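Long-range contacts in 5'-tyrosyl-DNA phosphodiesterase (Caenorhabditis elegans, PDB 4FVA), which belongs to the endonuclease/exonuclease/phosphatase family of the DNase I-like clan and binds a magnesium ion: residues A[102-107]-A[127-132]; A[132-137]-A[167-172]. All blocks are in the same frame, centred on the assembly; numbering follows the deposited sequence.

Contact 1. Residues A[102-107]-A[127-132]; sequences SGMYRT and LESTRE. With EDO (1,2-ethanediol), chain I.
The carboxylate of E128 reaches the turn at S102 and G103 with both oxygens. S102 OG donates to E128 OE1 at 2.6 Å and uses the syn lone pair of that oxygen. The backbone N of G103 bonds to E128 OE2 at 2.9 Å, also on the syn side, 20° out of the carboxylate plane. Further along, the guanidinium of R106 meets S129 OG at its edge. R106 NH2 lies 2.8 Å from S129 OG, with that oxygen close to the guanidinium plane; NH1 adds a weak bond to the same oxygen. M104 crosses the E128 side chain obliquely, its CG 3.4 Å from E128 OE2. Its SD continues to S129, 3.7 Å from the backbone N.

S102 also forms an ST turn: its OG accepts from the backbone N of M104 at 2.9 Å. The hydroxyl therefore both donates to E128 and holds its own turn. The bonds of E128 and R106 join two loops of the DNase I-like fold, one leading into strand 107-115 and the other running from strand 118-126 to helix 134-154.

The E128 chain bends at chi2 (78°), which turns CD toward the S102 turn. R106 NH2 is also bonded to Y79 OH, and R106 NH1 to the backbone O of H126. S129 OG has a further hydrogen bond to a bound malonate ion, probably from the crystallisation liquor.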
loop_
_atom_site.group_PDB
_atom_site.type_symbol
_atom_site.label_atom_id
_atom_site.label_comp_id
_atom_site.label_asym_id
_atom_site.label_seq_id
_atom_site.Cartn_x
_atom_site.Cartn_y
_atom_site.Cartn_z
ATOM N N SER A 102 -16.603 -7.682 6.320
ATOM C CA SER A 102 -16.178 -6.357 6.776
ATOM C C SER A 102 -17.332 -5.430 7.165
ATOM O O SER A 102 -18.338 -5.321 6.457
ATOM C CB SER A 102 -15.314 -5.651 5.735
ATOM O OG SER A 102 -14.881 -4.409 6.262
ATOM N N GLY A 103 -17.167 -4.745 8.288
ATOM C CA GLY A 103 -18.100 -3.695 8.652
ATOM C C GLY A 103 -17.557 -2.320 8.280
ATOM O O GLY A 103 -18.156 -1.297 8.624
ATOM N N MET A 104 -16.444 -2.295 7.548
ATOM C CA MET A 104 -15.734 -1.048 7.262
ATOM C C MET A 104 -15.505 -0.785 5.756
ATOM O O MET A 104 -14.576 -0.059 5.364
ATOM C CB MET A 104 -14.411 -1.037 8.040
ATOM C CG MET A 104 -14.588 -1.142 9.549
ATOM S SD MET A 104 -13.012 -1.202 10.437
ATOM C CE MET A 104 -13.560 -1.776 12.051
ATOM N N TYR A 105 -16.369 -1.373 4.928
ATOM C CA TYR A 105 -16.351 -1.221 3.466
ATOM C C TYR A 105 -15.003 -1.614 2.867
ATOM O O TYR A 105 -14.597 -1.053 1.839
ATOM C CB TYR A 105 -16.658 0.218 3.025
ATOM C CG TYR A 105 -17.721 0.925 3.828
ATOM C CD1 TYR A 105 -19.042 0.488 3.831
ATOM C CD2 TYR A 105 -17.402 2.060 4.566
ATOM C CE1 TYR A 105 -20.011 1.153 4.571
ATOM C CE2 TYR A 105 -18.358 2.731 5.310
ATOM C CZ TYR A 105 -19.660 2.277 5.307
ATOM O OH TYR A 105 -20.609 2.953 6.047
ATOM N N ARG A 106 -14.303 -2.550 3.504
ATOM C CA ARG A 106 -12.961 -2.902 3.061
ATOM C C ARG A 106 -13.009 -3.846 1.875
ATOM O O ARG A 106 -13.925 -4.680 1.757
ATOM C CB ARG A 106 -12.141 -3.483 4.218
ATOM C CG ARG A 106 -12.069 -2.558 5.438
ATOM C CD ARG A 106 -11.529 -1.154 5.089
ATOM N NE ARG A 106 -11.647 -0.243 6.234
ATOM C CZ ARG A 106 -10.795 -0.226 7.254
ATOM N NH1 ARG A 106 -9.762 -1.061 7.251
ATOM N NH2 ARG A 106 -10.967 0.621 8.271
ATOM N N THR A 107 -11.996 -3.735 1.011
ATOM C CA THR A 107 -12.005 -4.389 -0.280
ATOM C C THR A 107 -10.617 -4.906 -0.626
ATOM O O THR A 107 -9.604 -4.441 -0.086
ATOM C CB THR A 107 -12.405 -3.386 -1.392
ATOM O OG1 THR A 107 -11.499 -2.265 -1.353
ATOM C CG2 THR A 107 -13.844 -2.871 -1.186
ATOM N N LEU A 127 -6.885 -3.771 5.530
ATOM C CA LEU A 127 -7.586 -4.804 6.305
ATOM C C LEU A 127 -8.278 -4.253 7.556
ATOM O O LEU A 127 -7.903 -3.192 8.067
ATOM C CB LEU A 127 -6.639 -5.952 6.671
ATOM C CG LEU A 127 -6.009 -6.663 5.466
ATOM C CD1 LEU A 127 -5.242 -7.920 5.910
ATOM C CD2 LEU A 127 -7.072 -6.983 4.414
ATOM N N GLU A 128 -9.286 -4.978 8.049
ATOM C CA GLU A 128 -10.093 -4.508 9.174
ATOM C C GLU A 128 -9.238 -3.922 10.299
ATOM O O GLU A 128 -8.183 -4.456 10.655
ATOM C CB GLU A 128 -10.997 -5.631 9.706
ATOM C CG GLU A 128 -12.364 -5.160 10.228
ATOM C CD GLU A 128 -13.371 -4.873 9.118
ATOM O OE1 GLU A 128 -13.032 -5.027 7.916
ATOM O OE2 GLU A 128 -14.519 -4.504 9.442
ATOM N N SER A 129 -9.695 -2.797 10.838
ATOM C CA SER A 129 -8.937 -2.016 11.818
ATOM C C SER A 129 -9.238 -2.439 13.271
ATOM O O SER A 129 -10.333 -2.944 13.567
ATOM C CB SER A 129 -9.254 -0.526 11.633
ATOM O OG SER A 129 -9.103 -0.110 10.276
ATOM N N THR A 130 -8.261 -2.201 14.149
ATOM C CA THR A 130 -8.318 -2.379 15.617
ATOM C C THR A 130 -8.135 -3.803 16.119
ATOM O O THR A 130 -8.443 -4.774 15.433
ATOM C CB THR A 130 -9.586 -1.794 16.282
ATOM O OG1 THR A 130 -10.651 -2.759 16.236
ATOM C CG2 THR A 130 -10.006 -0.492 15.604
ATOM N N ARG A 131 -7.653 -3.895 17.351
ATOM C CA ARG A 131 -7.428 -5.160 18.025
ATOM C C ARG A 131 -8.677 -6.027 18.030
ATOM O O ARG A 131 -8.597 -7.234 17.821
ATOM C CB ARG A 131 -6.962 -4.878 19.461
ATOM C CG ARG A 131 -6.823 -6.091 20.371
ATOM C CD ARG A 131 -5.854 -7.146 19.849
ATOM N NE ARG A 131 -5.741 -8.252 20.800
ATOM C CZ ARG A 131 -6.600 -9.266 20.891
ATOM N NH1 ARG A 131 -7.650 -9.333 20.082
ATOM N NH2 ARG A 131 -6.408 -10.217 21.797
ATOM N N GLU A 132 -9.828 -5.410 18.263
ATOM C CA GLU A 132 -11.093 -6.139 18.359
ATOM C C GLU A 132 -11.452 -6.916 17.094
ATOM O O GLU A 132 -12.187 -7.907 17.144
ATOM C CB GLU A 132 -12.227 -5.175 18.696
ATOM C CG GLU A 132 -11.978 -4.376 19.965
ATOM C CD GLU A 132 -12.593 -2.992 19.913
ATOM O OE1 GLU A 132 -11.886 -2.046 19.496
ATOM O OE2 GLU A 132 -13.779 -2.854 20.289
HETATM C C1 EDO I . -5.023 -1.152 17.872
HETATM O O1 EDO I . -6.111 -1.161 18.807
HETATM C C2 EDO I . -3.839 -0.361 18.430
HETATM O O2 EDO I . -4.269 0.452 19.532
#

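Contact 2. Residues A[132-137]-A[167-172]; sequences EHRPQR and NLRDEE
R134 and R137 leave the first turn of the helix with CG anti to the backbone N (chi1 167° and 170°). Both chains then bend at chi3, and both guanidinium groups meet the carboxylate of E172. E172, with CG anti to its own carbonyl carbon, runs extended and so brings its carboxylate up to both arginines.

R137 grips E172 side-on with two nitrogens, one to each oxygen. R137 NE lies 3.0 Å from E172 OE1 in a nearly straight bond. R137 NH2 lies 3.1 Å from E172 OE2, on the syn lone pair of that oxygen. R134 NE takes the anti lone pair of the same OE2 at 2.8 Å; the R134 guanidinium and E172 carboxylate planes are 77° apart. OE2 thus accepts from both arginines.

OE1 is also shared. The backbone N of R169 reaches it at 3.0 Å, from the face of the carboxylate opposite to R137 NE. Four bonds therefore fix the position and rotation of this buried carboxylate. Its charge probably offsets the arginines around it.

R169 NH2 lies over one face of the R137 guanidinium, toward its rim, 3.5 Å from R137 NH2, although the charges are alike. CA of R134 lies over the opposite face, also toward the rim. R169 NH2 also donates to the backbone O of N167 at 3.2 Å, from above the carbonyl plane. R137 CD packs on N167 CB at 3.7 Å.

The remaining R137 nitrogen, NH1, bonds to the backbone O of E128 and of T130. N167 ND2 bonds to the backbone O of L127. The salt-bridge network thus ties the start of helix 134-154 to the loop between strands 159-163 and 181-182, while N167 and R169 also rest on F215 of strand 212-221.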
loop_
_atom_site.group_PDB
_atom_site.type_symbol
_atom_site.label_atom_id
_atom_site.label_comp_id
_atom_site.label_asym_id
_atom_site.label_seq_id
_atom_site.Cartn_x
_atom_site.Cartn_y
_atom_site.Cartn_z
ATOM N N GLU A 132 -9.828 -5.410 18.263
ATOM C CA GLU A 132 -11.093 -6.139 18.359
ATOM C C GLU A 132 -11.452 -6.916 17.094
ATOM O O GLU A 132 -12.187 -7.907 17.144
ATOM C CB GLU A 132 -12.227 -5.175 18.696
ATOM C CG GLU A 132 -11.978 -4.376 19.965
ATOM C CD GLU A 132 -12.593 -2.992 19.913
ATOM O OE1 GLU A 132 -11.886 -2.046 19.496
ATOM O OE2 GLU A 132 -13.779 -2.854 20.289
ATOM N N HIS A 133 -10.943 -6.467 15.955
ATOM C CA HIS A 133 -11.368 -7.053 14.693
ATOM C C HIS A 133 -10.331 -8.025 14.151
ATOM O O HIS A 133 -10.237 -8.247 12.945
ATOM C CB HIS A 133 -11.725 -5.965 13.671
ATOM C CG HIS A 133 -12.903 -5.128 14.067
ATOM N ND1 HIS A 133 -12.779 -3.854 14.587
ATOM C CD2 HIS A 133 -14.233 -5.380 14.011
ATOM C CE1 HIS A 133 -13.980 -3.362 14.836
ATOM N NE2 HIS A 133 -14.880 -4.267 14.494
ATOM N N ARG A 134 -9.538 -8.580 15.059
ATOM C CA ARG A 134 -8.606 -9.639 14.714
ATOM C C ARG A 134 -9.277 -10.764 13.939
ATOM O O ARG A 134 -8.726 -11.248 12.948
ATOM C CB ARG A 134 -7.919 -10.200 15.961
ATOM C CG ARG A 134 -7.184 -11.506 15.684
ATOM C CD ARG A 134 -6.319 -11.949 16.855
ATOM N NE ARG A 134 -5.201 -11.031 17.065
ATOM C CZ ARG A 134 -4.220 -11.225 17.943
ATOM N NH1 ARG A 134 -4.207 -12.314 18.702
ATOM N NH2 ARG A 134 -3.247 -10.330 18.060
ATOM N N PRO A 135 -10.467 -11.197 14.395
ATOM C CA PRO A 135 -11.122 -12.283 13.660
ATOM C C PRO A 135 -11.292 -11.932 12.191
ATOM O O PRO A 135 -10.843 -12.694 11.328
ATOM C CB PRO A 135 -12.496 -12.402 14.344
ATOM C CG PRO A 135 -12.262 -11.877 15.751
ATOM C CD PRO A 135 -11.252 -10.763 15.573
ATOM N N GLN A 136 -11.917 -10.793 11.914
ATOM C CA GLN A 136 -12.171 -10.390 10.535
ATOM C C GLN A 136 -10.870 -10.170 9.787
ATOM O O GLN A 136 -10.739 -10.565 8.622
ATOM C CB GLN A 136 -12.997 -9.102 10.459
ATOM C CG GLN A 136 -14.388 -9.164 11.072
ATOM C CD GLN A 136 -14.393 -8.746 12.534
ATOM O OE1 GLN A 136 -13.549 -9.171 13.334
ATOM N NE2 GLN A 136 -15.332 -7.873 12.880
ATOM N N ARG A 137 -9.913 -9.526 10.450
ATOM C CA ARG A 137 -8.645 -9.198 9.800
ATOM C C ARG A 137 -7.865 -10.449 9.396
ATOM O O ARG A 137 -7.345 -10.536 8.284
ATOM C CB ARG A 137 -7.796 -8.292 10.695
ATOM C CG ARG A 137 -6.370 -8.084 10.207
ATOM C CD ARG A 137 -5.719 -6.919 10.948
ATOM N NE ARG A 137 -5.645 -7.139 12.392
ATOM C CZ ARG A 137 -6.476 -6.589 13.274
ATOM N NH1 ARG A 137 -7.450 -5.792 12.859
ATOM N NH2 ARG A 137 -6.336 -6.835 14.572
ATOM N N ASN A 167 -2.770 -3.741 8.914
ATOM C CA ASN A 167 -3.161 -3.656 10.326
ATOM C C ASN A 167 -2.756 -4.869 11.150
ATOM O O ASN A 167 -3.431 -5.217 12.129
ATOM C CB ASN A 167 -4.665 -3.415 10.461
ATOM C CG ASN A 167 -5.015 -1.939 10.449
ATOM O OD1 ASN A 167 -4.375 -1.141 11.135
ATOM N ND2 ASN A 167 -6.010 -1.567 9.648
ATOM N N LEU A 168 -1.650 -5.496 10.759
ATOM C CA LEU A 168 -1.230 -6.770 11.340
ATOM C C LEU A 168 -0.383 -6.623 12.593
ATOM O O LEU A 168 0.429 -5.697 12.708
ATOM C CB LEU A 168 -0.440 -7.606 10.314
ATOM C CG LEU A 168 -1.177 -8.286 9.149
ATOM C CD1 LEU A 168 -0.193 -8.927 8.142
ATOM C CD2 LEU A 168 -2.199 -9.311 9.645
ATOM N N ARG A 169 -0.603 -7.529 13.541
ATOM C CA ARG A 169 0.419 -7.859 14.526
ATOM C C ARG A 169 1.058 -9.140 13.969
ATOM O O ARG A 169 0.359 -9.954 13.360
ATOM C CB ARG A 169 -0.222 -8.097 15.892
ATOM C CG ARG A 169 -1.685 -7.629 15.992
ATOM C CD ARG A 169 -1.822 -6.129 16.256
ATOM N NE ARG A 169 -2.803 -5.489 15.374
ATOM C CZ ARG A 169 -3.553 -4.438 15.710
ATOM N NH1 ARG A 169 -3.450 -3.904 16.922
ATOM N NH2 ARG A 169 -4.416 -3.919 14.835
ATOM N N ASP A 170 2.368 -9.324 14.132
ATOM C CA ASP A 170 3.048 -10.458 13.476
ATOM C C ASP A 170 2.442 -11.847 13.737
ATOM O O ASP A 170 2.464 -12.714 12.856
ATOM C CB ASP A 170 4.547 -10.469 13.785
ATOM C CG ASP A 170 5.356 -9.726 12.732
ATOM O OD1 ASP A 170 5.572 -10.305 11.643
ATOM O OD2 ASP A 170 5.772 -8.575 12.984
ATOM N N GLU A 171 1.929 -12.069 14.942
ATOM C CA GLU A 171 1.344 -13.359 15.289
ATOM C C GLU A 171 0.079 -13.633 14.479
ATOM O O GLU A 171 -0.454 -14.743 14.508
ATOM C CB GLU A 171 1.022 -13.406 16.779
ATOM C CG GLU A 171 -0.026 -12.394 17.214
ATOM C CD GLU A 171 0.499 -10.967 17.194
ATOM O OE1 GLU A 171 1.615 -10.744 16.672
ATOM O OE2 GLU A 171 -0.199 -10.071 17.713
ATOM N N GLU A 172 -0.426 -12.611 13.791
ATOM C CA GLU A 172 -1.643 -12.753 12.994
ATOM C C GLU A 172 -1.392 -13.294 11.579
ATOM O O GLU A 172 -2.329 -13.733 10.907
ATOM C CB GLU A 172 -2.409 -11.425 12.917
ATOM C CG GLU A 172 -2.973 -10.944 14.252
ATOM C CD GLU A 172 -3.632 -9.564 14.166
ATOM O OE1 GLU A 172 -3.289 -8.777 13.250
ATOM O OE2 GLU A 172 -4.496 -9.266 15.022
#

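The centres of contact 1 and contact 2 lie about 10 Å apart, on the same side of the chain's centre. They come in series along the chain and share E132. Contact 1 joins loops at the ends of strands 90-98, 107-115 and 118-126 of one mixed sheet. Contact 2 carries on from the start of helix 134-154 to the loop after strand 159-163 of that sheet. They also touch directly, as M104 CE packs against H133 CE1 at 3.2 Å. Three loops and the helix start thus form one continuous region of the DNase I-like fold. It lies beside the magnesium site of D22 and E52, with the side chain of S129 about 8 Å from the ion.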